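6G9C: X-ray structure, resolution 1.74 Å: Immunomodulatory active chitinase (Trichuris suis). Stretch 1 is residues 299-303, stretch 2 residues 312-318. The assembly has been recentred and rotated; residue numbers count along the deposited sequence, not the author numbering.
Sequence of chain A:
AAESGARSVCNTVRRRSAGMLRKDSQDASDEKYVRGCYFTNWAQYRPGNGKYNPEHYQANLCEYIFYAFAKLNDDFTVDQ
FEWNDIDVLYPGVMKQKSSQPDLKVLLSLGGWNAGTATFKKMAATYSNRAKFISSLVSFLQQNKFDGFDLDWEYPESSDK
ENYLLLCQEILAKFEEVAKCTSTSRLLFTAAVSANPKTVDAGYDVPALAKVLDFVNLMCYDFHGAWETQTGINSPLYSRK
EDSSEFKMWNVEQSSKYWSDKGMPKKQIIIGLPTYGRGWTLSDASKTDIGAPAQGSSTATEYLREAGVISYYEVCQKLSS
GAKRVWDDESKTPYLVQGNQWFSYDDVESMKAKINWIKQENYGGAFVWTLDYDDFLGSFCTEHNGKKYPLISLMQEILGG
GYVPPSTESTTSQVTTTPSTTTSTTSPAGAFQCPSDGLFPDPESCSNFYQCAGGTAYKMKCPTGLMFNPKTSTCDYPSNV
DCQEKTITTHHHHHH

Stretch 1 299-303: ATEYL
Stretch 2, residues 312-318: YEVCQKL

A buried carboxylate can organise a turn by accepting hydrogen bonds from successive backbone amides, and the contact between residues 299-303 and 312-318 of this chitinase is a compact example. Stretch 2 is helical throughout, within a longer helix, with backbone bonds from Q316 N to Y312 O (3.1 Å), K317 N to E313 O (3.0 Å) and L318 N to V314 O (2.8 Å). Stretch 1 lacks such regular bonds. A299 and T300 are extended (phi/psi -56/143 and -95/170), after which E301, Y302 and L303 adopt helical values (-60/-42, -100/-44, -76/-31). The closest CA atoms across the stretches are those of T300 and E313, 7.5 Å apart, and the contact buries 371 Å² in all.

The polar centre is E313, buried, its CA-to-CB bond directed toward stretch 1, with chi1 -83° (m), chi2 169° (t) and chi3 -18°. Bent at chi1 and trans at chi2, the side chain brings both carboxylate oxygens to stretch 1. E313 OE2 accepts from Y302 N at 2.8 Å (N-H...O angle 145°) and from L303 N at 3.0 Å (155°), so a single oxygen serves two consecutive amides. E313 OE1 accepts from T300 OG1 at 2.7 Å. Threonine suits this place because its p rotamer (chi1 53°) brings the hydroxyl to the carboxylate, while its methyl, T300 CG2, lies 4.4 Å from K317 CE. K317 starts sideways, but its end comes nearer, and its NZ is hydrogen-bonded elsewhere in the structure. OE1 of E313 is also hydrogen-bonded to a residue adjoining the stretches, so both oxygens of the buried carboxylate have hydrogen-bond partners.

A weaker polar link joins the exposed E301 to Q316. E301, extended at chi1 -179° and chi2 177° with chi3 -13°, receives a weak hydrogen bond from Q316 NE2 to its OE1, 3.2 Å long and bent to 129°. Q316 reaches across with chi1 -169°, chi2 160° and chi3 -109°; its NE2 also lies 3.9 Å from Y302 CE1, at the edge of that ring.

Packing of side chains completes the contact. The CA-to-CB bonds of Y302 (chi1 -62°, m; chi2 88°) and Y312 (chi1 64°, p; chi2 82°) both point toward the other stretch. The edge of Y312 meets the face of Y302, with centroids 5.5 Å apart and planes at 73°; Y302 CD1 and Y312 CE1 approach to 3.7 Å. Tyrosine at 312 extends far enough for its OH to lie 3.4 Å from Y302 CB and 4.0 Å from L303 CD2. The CA-to-CB bond of L303 (chi1 -62°, m; chi2 -150°, t) points sideways, and L303 CG lies 3.6 Å from E313 OE1.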

# COMPACT_ATOMS: atom_id res chain seq x y z
N ALA A 299 -30.33 1.95 26.42
CA ALA A 299 -29.40 1.51 25.38
C ALA A 299 -30.13 1.31 24.06
O ALA A 299 -31.27 0.85 24.02
CB ALA A 299 -28.70 0.22 25.80
N THR A 300 -29.46 1.67 22.96
CA THR A 300 -30.09 1.60 21.64
C THR A 300 -29.74 0.28 20.95
O THR A 300 -28.88 -0.49 21.39
CB THR A 300 -29.68 2.80 20.78
OG1 THR A 300 -28.26 2.92 20.74
CG2 THR A 300 -30.25 4.09 21.37
N GLU A 301 -30.43 0.03 19.82
CA GLU A 301 -30.39 -1.28 19.17
C GLU A 301 -28.98 -1.69 18.75
O GLU A 301 -28.58 -2.85 18.92
CB GLU A 301 -31.33 -1.29 17.96
CG GLU A 301 -31.39 -2.64 17.23
CD GLU A 301 -32.38 -2.66 16.06
OE1 GLU A 301 -33.20 -1.72 15.95
OE2 GLU A 301 -32.33 -3.63 15.26
N TYR A 302 -28.21 -0.76 18.18
CA TYR A 302 -26.90 -1.09 17.64
C TYR A 302 -25.74 -0.74 18.57
O TYR A 302 -24.83 -1.55 18.74
CB TYR A 302 -26.71 -0.41 16.27
CG TYR A 302 -27.72 -0.86 15.23
CD1 TYR A 302 -28.95 -0.21 15.10
CD2 TYR A 302 -27.46 -1.93 14.38
CE1 TYR A 302 -29.88 -0.62 14.15
CE2 TYR A 302 -28.40 -2.35 13.42
CZ TYR A 302 -29.60 -1.69 13.31
OH TYR A 302 -30.54 -2.09 12.37
N LEU A 303 -25.75 0.44 19.19
CA LEU A 303 -24.62 0.81 20.05
C LEU A 303 -24.67 0.08 21.39
O LEU A 303 -23.62 -0.19 21.97
CB LEU A 303 -24.58 2.32 20.28
CG LEU A 303 -24.37 3.25 19.08
CD1 LEU A 303 -23.65 4.51 19.48
CD2 LEU A 303 -23.64 2.56 17.95
N TYR A 312 -27.34 7.35 12.76
CA TYR A 312 -28.27 6.52 12.01
C TYR A 312 -29.38 5.95 12.90
O TYR A 312 -30.49 5.69 12.42
CB TYR A 312 -27.51 5.41 11.25
CG TYR A 312 -26.78 4.36 12.08
CD1 TYR A 312 -27.46 3.27 12.63
CD2 TYR A 312 -25.40 4.43 12.26
CE1 TYR A 312 -26.79 2.29 13.36
CE2 TYR A 312 -24.72 3.46 12.99
CZ TYR A 312 -25.41 2.39 13.53
OH TYR A 312 -24.74 1.42 14.26
N GLU A 313 -29.11 5.78 14.19
CA GLU A 313 -30.16 5.36 15.12
C GLU A 313 -31.15 6.49 15.36
O GLU A 313 -32.35 6.24 15.54
CB GLU A 313 -29.54 4.90 16.44
CG GLU A 313 -29.04 3.47 16.44
CD GLU A 313 -28.22 3.18 17.69
OE1 GLU A 313 -27.77 4.15 18.33
OE2 GLU A 313 -28.02 1.99 18.02
N VAL A 314 -30.67 7.74 15.40
CA VAL A 314 -31.58 8.88 15.43
C VAL A 314 -32.49 8.86 14.21
O VAL A 314 -33.70 9.09 14.31
CB VAL A 314 -30.80 10.21 15.52
CG1 VAL A 314 -31.75 11.40 15.24
CG2 VAL A 314 -30.09 10.33 16.89
N CYS A 315 -31.92 8.57 13.03
CA CYS A 315 -32.75 8.49 11.84
C CYS A 315 -33.85 7.45 12.00
O CYS A 315 -35.01 7.69 11.61
CB CYS A 315 -31.87 8.16 10.63
SG CYS A 315 -31.04 9.59 9.95
N GLN A 316 -33.51 6.28 12.56
CA GLN A 316 -34.50 5.24 12.81
C GLN A 316 -35.60 5.75 13.73
O GLN A 316 -36.78 5.45 13.51
CB GLN A 316 -33.81 4.01 13.41
CG GLN A 316 -34.64 2.74 13.48
CD GLN A 316 -33.78 1.48 13.63
OE1 GLN A 316 -33.66 0.68 12.70
NE2 GLN A 316 -33.18 1.30 14.80
N LYS A 317 -35.25 6.54 14.75
CA LYS A 317 -36.28 7.06 15.65
C LYS A 317 -37.11 8.17 15.01
O LYS A 317 -38.32 8.27 15.26
CB LYS A 317 -35.64 7.54 16.95
CG LYS A 317 -35.09 6.41 17.81
CD LYS A 317 -34.55 6.94 19.13
CE LYS A 317 -34.12 5.81 20.04
NZ LYS A 317 -35.22 4.81 20.22
N LEU A 318 -36.49 8.99 14.16
CA LEU A 318 -37.26 9.97 13.40
C LEU A 318 -38.31 9.29 12.51
O LEU A 318 -39.45 9.76 12.40
CB LEU A 318 -36.32 10.82 12.55
CG LEU A 318 -35.57 11.88 13.35
CD1 LEU A 318 -34.50 12.56 12.50
CD2 LEU A 318 -36.57 12.89 13.89